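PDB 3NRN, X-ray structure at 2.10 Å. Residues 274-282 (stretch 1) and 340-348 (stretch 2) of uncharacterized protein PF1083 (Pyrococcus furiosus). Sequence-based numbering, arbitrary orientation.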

ATOM      1  N   LEU A 274       8.195 -16.476  -6.296  1.00 28.07           N
ATOM      2  CA  LEU A 274       8.471 -17.903  -6.451  1.00 29.73           C
ATOM      3  C   LEU A 274       7.670 -18.566  -7.570  1.00 31.32           C
ATOM      4  O   LEU A 274       6.449 -18.435  -7.631  1.00 37.55           O
ATOM      5  CB  LEU A 274       8.172 -18.618  -5.126  1.00 31.58           C
ATOM      6  CG  LEU A 274       8.538 -20.096  -4.970  1.00 29.97           C
ATOM      7  CD1 LEU A 274      10.049 -20.238  -4.859  1.00 31.97           C
ATOM      8  CD2 LEU A 274       7.866 -20.660  -3.722  1.00 33.10           C
ATOM      9  N   ALA A 275       8.363 -19.285  -8.448  1.00 37.83           N
ATOM     10  CA  ALA A 275       7.708 -19.975  -9.560  1.00 39.68           C
ATOM     11  C   ALA A 275       7.489 -21.445  -9.214  1.00 44.17           C
ATOM     12  O   ALA A 275       8.396 -22.266  -9.348  1.00 49.39           O
ATOM     13  CB  ALA A 275       8.556 -19.855 -10.820  1.00 41.95           C
ATOM     14  N   VAL A 276       6.282 -21.769  -8.764  1.00 42.76           N
ATOM     15  CA  VAL A 276       5.947 -23.137  -8.395  1.00 42.65           C
ATOM     16  C   VAL A 276       5.290 -23.864  -9.571  1.00 50.72           C
ATOM     17  O   VAL A 276       4.299 -23.399 -10.135  1.00 43.77           O
ATOM     18  CB  VAL A 276       5.000 -23.172  -7.167  1.00 44.84           C
ATOM     19  CG1 VAL A 276       5.604 -22.370  -6.018  1.00 37.88           C
ATOM     20  CG2 VAL A 276       3.642 -22.613  -7.533  1.00 54.61           C
ATOM     21  N   PRO A 277       5.857 -25.014  -9.968  1.00 48.32           N
ATOM     22  CA  PRO A 277       5.321 -25.802 -11.081  1.00 47.15           C
ATOM     23  C   PRO A 277       3.945 -26.393 -10.787  1.00 45.58           C
ATOM     24  O   PRO A 277       3.677 -26.836  -9.670  1.00 46.29           O
ATOM     25  CB  PRO A 277       6.376 -26.890 -11.271  1.00 52.39           C
ATOM     26  CG  PRO A 277       7.638 -26.232 -10.802  1.00 53.47           C
ATOM     27  CD  PRO A 277       7.178 -25.521  -9.558  1.00 52.66           C
ATOM     28  N   GLY A 278       3.071 -26.387 -11.789  1.00 44.55           N
ATOM     29  CA  GLY A 278       1.756 -26.972 -11.603  1.00 46.79           C
ATOM     30  C   GLY A 278       0.564 -26.046 -11.462  1.00 51.36           C
ATOM     31  O   GLY A 278       0.562 -24.919 -11.953  1.00 53.34           O
ATOM     32  N   GLU A 279      -0.457 -26.552 -10.778  1.00 54.92           N
ATOM     33  CA  GLU A 279      -1.703 -25.830 -10.548  1.00 55.57           C
ATOM     34  C   GLU A 279      -1.644 -24.950  -9.304  1.00 56.09           C
ATOM     35  O   GLU A 279      -0.804 -25.153  -8.428  1.00 59.23           O
ATOM     36  CB  GLU A 279      -2.851 -26.834 -10.403  1.00 59.60           C
ATOM     37  CG  GLU A 279      -3.101 -27.681 -11.639  1.00 62.85           C
ATOM     38  CD  GLU A 279      -3.591 -26.862 -12.816  1.00 68.14           C
ATOM     39  OE1 GLU A 279      -4.692 -26.277 -12.716  1.00 69.24           O
ATOM     40  OE2 GLU A 279      -2.877 -26.802 -13.840  1.00 67.92           O
ATOM     41  N   PRO A 280      -2.549 -23.960  -9.208  1.00 54.00           N
ATOM     42  CA  PRO A 280      -2.572 -23.065  -8.049  1.00 52.48           C
ATOM     43  C   PRO A 280      -2.587 -23.871  -6.757  1.00 52.70           C
ATOM     44  O   PRO A 280      -3.348 -24.829  -6.626  1.00 58.38           O
ATOM     45  CB  PRO A 280      -3.852 -22.259  -8.258  1.00 58.79           C
ATOM     46  CG  PRO A 280      -4.719 -23.189  -9.058  1.00 56.57           C
ATOM     47  CD  PRO A 280      -3.737 -23.744 -10.051  1.00 50.69           C
ATOM     48  N   ARG A 281      -1.745 -23.474  -5.809  1.00 49.43           N
ATOM     49  CA  ARG A 281      -1.632 -24.177  -4.539  1.00 44.86           C
ATOM     50  C   ARG A 281      -2.479 -23.595  -3.414  1.00 42.92           C
ATOM     51  O   ARG A 281      -2.773 -24.284  -2.439  1.00 43.66           O
ATOM     52  CB  ARG A 281      -0.164 -24.215  -4.094  1.00 53.23           C
ATOM     53  CG  ARG A 281       0.794 -24.845  -5.100  1.00 53.00           C
ATOM     54  CD  ARG A 281       0.399 -26.278  -5.432  1.00 63.67           C
ATOM     55  NE  ARG A 281       1.276 -26.880  -6.437  1.00 69.91           N
ATOM     56  CZ  ARG A 281       2.500 -27.341  -6.193  1.00 63.62           C
ATOM     57  NH1 ARG A 281       3.008 -27.279  -4.968  1.00 64.41           N
ATOM     58  NH2 ARG A 281       3.218 -27.862  -7.179  1.00 59.43           N
ATOM     59  N   ILE A 282      -2.873 -22.332  -3.529  1.00 38.77           N
ATOM     60  CA  ILE A 282      -3.673 -21.734  -2.470  1.00 36.18           C
ATOM     61  C   ILE A 282      -4.917 -21.009  -2.974  1.00 36.64           C
ATOM     62  O   ILE A 282      -5.864 -20.790  -2.220  1.00 38.99           O
ATOM     63  CB  ILE A 282      -2.814 -20.769  -1.609  1.00 42.76           C
ATOM     64  CG1 ILE A 282      -2.305 -19.609  -2.461  1.00 45.91           C
ATOM     65  CG2 ILE A 282      -1.615 -21.519  -1.021  1.00 39.43           C
ATOM     66  CD1 ILE A 282      -1.511 -18.581  -1.674  1.00 48.60           C
ATOM     67  N   ILE A 340       8.160 -24.916   2.515  1.00 44.22           N
ATOM     68  CA  ILE A 340       6.719 -24.863   2.265  1.00 40.65           C
ATOM     69  C   ILE A 340       6.394 -25.340   0.857  1.00 35.01           C
ATOM     70  O   ILE A 340       5.402 -26.039   0.646  1.00 37.23           O
ATOM     71  CB  ILE A 340       6.164 -23.427   2.433  1.00 36.99           C
ATOM     72  CG1 ILE A 340       6.452 -22.919   3.845  1.00 41.70           C
ATOM     73  CG2 ILE A 340       4.664 -23.414   2.167  1.00 35.07           C
ATOM     74  CD1 ILE A 340       6.036 -21.479   4.079  1.00 40.64           C
ATOM     75  N   PHE A 341       7.236 -24.942  -0.095  1.00 37.17           N
ATOM     76  CA  PHE A 341       7.087 -25.305  -1.504  1.00 35.50           C
ATOM     77  C   PHE A 341       8.360 -26.000  -1.987  1.00 40.54           C
ATOM     78  O   PHE A 341       9.260 -25.356  -2.528  1.00 42.08           O
ATOM     79  CB  PHE A 341       6.857 -24.058  -2.360  1.00 34.68           C
ATOM     80  CG  PHE A 341       5.578 -23.339  -2.062  1.00 44.12           C
ATOM     81  CD1 PHE A 341       4.355 -23.869  -2.467  1.00 43.91           C
ATOM     82  CD2 PHE A 341       5.593 -22.123  -1.389  1.00 42.56           C
ATOM     83  CE1 PHE A 341       3.167 -23.195  -2.207  1.00 43.59           C
ATOM     84  CE2 PHE A 341       4.411 -21.441  -1.123  1.00 45.86           C
ATOM     85  CZ  PHE A 341       3.193 -21.978  -1.534  1.00 45.72           C
ATOM     86  N   PRO A 342       8.447 -27.327  -1.798  1.00 42.94           N
ATOM     87  CA  PRO A 342       9.615 -28.107  -2.215  1.00 43.39           C
ATOM     88  C   PRO A 342       9.976 -27.946  -3.690  1.00 42.84           C
ATOM     89  O   PRO A 342      11.153 -27.845  -4.041  1.00 44.75           O
ATOM     90  CB  PRO A 342       9.208 -29.539  -1.875  1.00 45.26           C
ATOM     91  CG  PRO A 342       8.342 -29.353  -0.666  1.00 44.34           C
ATOM     92  CD  PRO A 342       7.481 -28.180  -1.084  1.00 48.65           C
ATOM     93  N   GLU A 343       8.963 -27.911  -4.551  1.00 47.57           N
ATOM     94  CA  GLU A 343       9.189 -27.786  -5.988  1.00 49.96           C
ATOM     95  C   GLU A 343       9.347 -26.351  -6.479  1.00 48.81           C
ATOM     96  O   GLU A 343       9.563 -26.119  -7.668  1.00 52.85           O
ATOM     97  CB  GLU A 343       8.046 -28.459  -6.754  1.00 49.11           C
ATOM     98  CG  GLU A 343       7.747 -29.878  -6.294  1.00 50.27           C
ATOM     99  CD  GLU A 343       8.982 -30.760  -6.276  1.00 63.55           C
ATOM    100  OE1 GLU A 343       9.574 -30.990  -7.354  1.00 67.50           O
ATOM    101  OE2 GLU A 343       9.364 -31.220  -5.179  1.00 69.18           O
ATOM    102  N   GLY A 344       9.249 -25.389  -5.568  1.00 48.94           N
ATOM    103  CA  GLY A 344       9.373 -23.994  -5.962  1.00 41.15           C
ATOM    104  C   GLY A 344      10.761 -23.556  -6.390  1.00 37.47           C
ATOM    105  O   GLY A 344      11.756 -23.927  -5.773  1.00 37.79           O
ATOM    106  N   GLU A 345      10.832 -22.755  -7.452  1.00 41.21           N
ATOM    107  CA  GLU A 345      12.111 -22.259  -7.947  1.00 45.56           C
ATOM    108  C   GLU A 345      12.203 -20.734  -7.927  1.00 42.98           C
ATOM    109  O   GLU A 345      11.517 -20.046  -8.680  1.00 48.15           O
ATOM    110  CB  GLU A 345      12.375 -22.797  -9.356  1.00 53.76           C
ATOM    111  CG  GLU A 345      11.125 -23.164 -10.141  1.00 56.78           C
ATOM    112  CD  GLU A 345      11.413 -24.162 -11.254  1.00 61.45           C
ATOM    113  OE1 GLU A 345      10.463 -24.587 -11.944  1.00 55.45           O
ATOM    114  OE2 GLU A 345      12.591 -24.527 -11.437  1.00 70.33           O
ATOM    115  N   PRO A 346      13.064 -20.190  -7.053  1.00 43.14           N
ATOM    116  CA  PRO A 346      13.290 -18.752  -6.884  1.00 39.93           C
ATOM    117  C   PRO A 346      13.411 -17.977  -8.192  1.00 44.24           C
ATOM    118  O   PRO A 346      14.246 -18.297  -9.037  1.00 47.32           O
ATOM    119  CB  PRO A 346      14.578 -18.704  -6.067  1.00 33.55           C
ATOM    120  CG  PRO A 346      14.453 -19.916  -5.198  1.00 33.26           C
ATOM    121  CD  PRO A 346      13.955 -20.965  -6.168  1.00 40.99           C
ATOM    122  N   LEU A 347      12.573 -16.955  -8.349  1.00 41.77           N
ATOM    123  CA  LEU A 347      12.589 -16.121  -9.549  1.00 39.92           C
ATOM    124  C   LEU A 347      13.314 -14.809  -9.293  1.00 39.70           C
ATOM    125  O   LEU A 347      14.161 -14.391 -10.082  1.00 37.33           O
ATOM    126  CB  LEU A 347      11.164 -15.801 -10.008  1.00 39.40           C
ATOM    127  CG  LEU A 347      10.341 -16.849 -10.754  1.00 48.68           C
ATOM    128  CD1 LEU A 347       8.953 -16.283 -11.027  1.00 48.48           C
ATOM    129  CD2 LEU A 347      11.025 -17.216 -12.058  1.00 42.83           C
ATOM    130  N   LEU A 348      12.972 -14.160  -8.183  1.00 38.18           N
ATOM    131  CA  LEU A 348      13.574 -12.883  -7.838  1.00 32.70           C
ATOM    132  C   LEU A 348      13.153 -12.410  -6.451  1.00 38.85           C
ATOM    133  O   LEU A 348      11.998 -12.568  -6.045  1.00 31.56           O
ATOM    134  CB  LEU A 348      13.165 -11.828  -8.871  1.00 31.82           C
ATOM    135  CG  LEU A 348      13.613 -10.382  -8.663  1.00 32.22           C
ATOM    136  CD1 LEU A 348      15.059 -10.225  -9.108  1.00 30.68           C
ATOM    137  CD2 LEU A 348      12.717  -9.452  -9.466  1.00 31.65           C
TER
HETATM  138  O   HOH W   1       6.128 -27.486  -3.839  1.00 49.26           O

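How are the two backbones joined? Strand 274-277 and strand 345-348 run antiparallel, their N-to-C directions 146° apart, and one residue pair carries both hydrogen bonds between them. Ala275 N donates to Glu345 O at 3.3 Å, and Glu345 N returns a bond to Ala275 O at 3.1 Å, both nearly straight. Leu274 and Pro346 form the neighbouring non-hydrogen-bonded pair, a position that suits proline, whose nitrogen has no hydrogen to give. A type I turn from Phe341 to Gly344, closed by Gly344 N to Phe341 O at 3.0 Å, leads the second stretch into its strand.

Why does Leu274 bury so much surface against the second stretch? Its chi1 is t and its chi2 p, and this conformation brings its branches against the turn and the start of the opposing strand. Leu274 CD2 lies 3.6 Å from Phe341 CD2, while Leu274 CD1 sits 3.7 Å from Pro346 N and 4.2 Å from Pro346 CD. Gly344 leaves the room this packing needs: a CB built there would fall 2.9 Å from Leu274 CD2, a clash.

What surrounds the Phe341 ring? The CA-to-CB bond points toward the first stretch, and chi1 m with chi2 -73° sets the ring where it meets three of its residues. Besides Leu274, Val276 in its m rotamer brings CG1 to 4.1 Å from Phe341 CD1. Arg281 adds its aliphatic base at the ring edge, with CB 4.0 Å from Phe341 CE1. Beyond that base, m values at chi1 and chi2 fold the arginine chain and an extended chi3 carries it onward, so that Arg281 NH2 reaches Pro277 O at 2.7 Å in a weak hydrogen bond within its own stretch. Arg281 NH1 bonds weakly to the oxygen of water 1 at 3.3 Å, and that water oxygen also accepts from Glu343 N at 3.0 Å, linking arginine to turn.

What packs around Ala275 and Glu345, whose side chains share one face of the sheet? The short Ala275 side chain allows close apolar packing, its CB 3.5 Å from Leu347 CG. Glu345 has an unusual chi1 of 25°, between wells, followed by an extended chi2 (-158°). Glu345 CG comes within 3.0 Å of Ala275 O, a tight contact, and Glu345 OE1 lies 3.5 Å from Pro277 CG while hydrogen-bonding elsewhere in the structure. The Pro277 ring also abuts the turn, with CD 3.1 Å from Glu343 O.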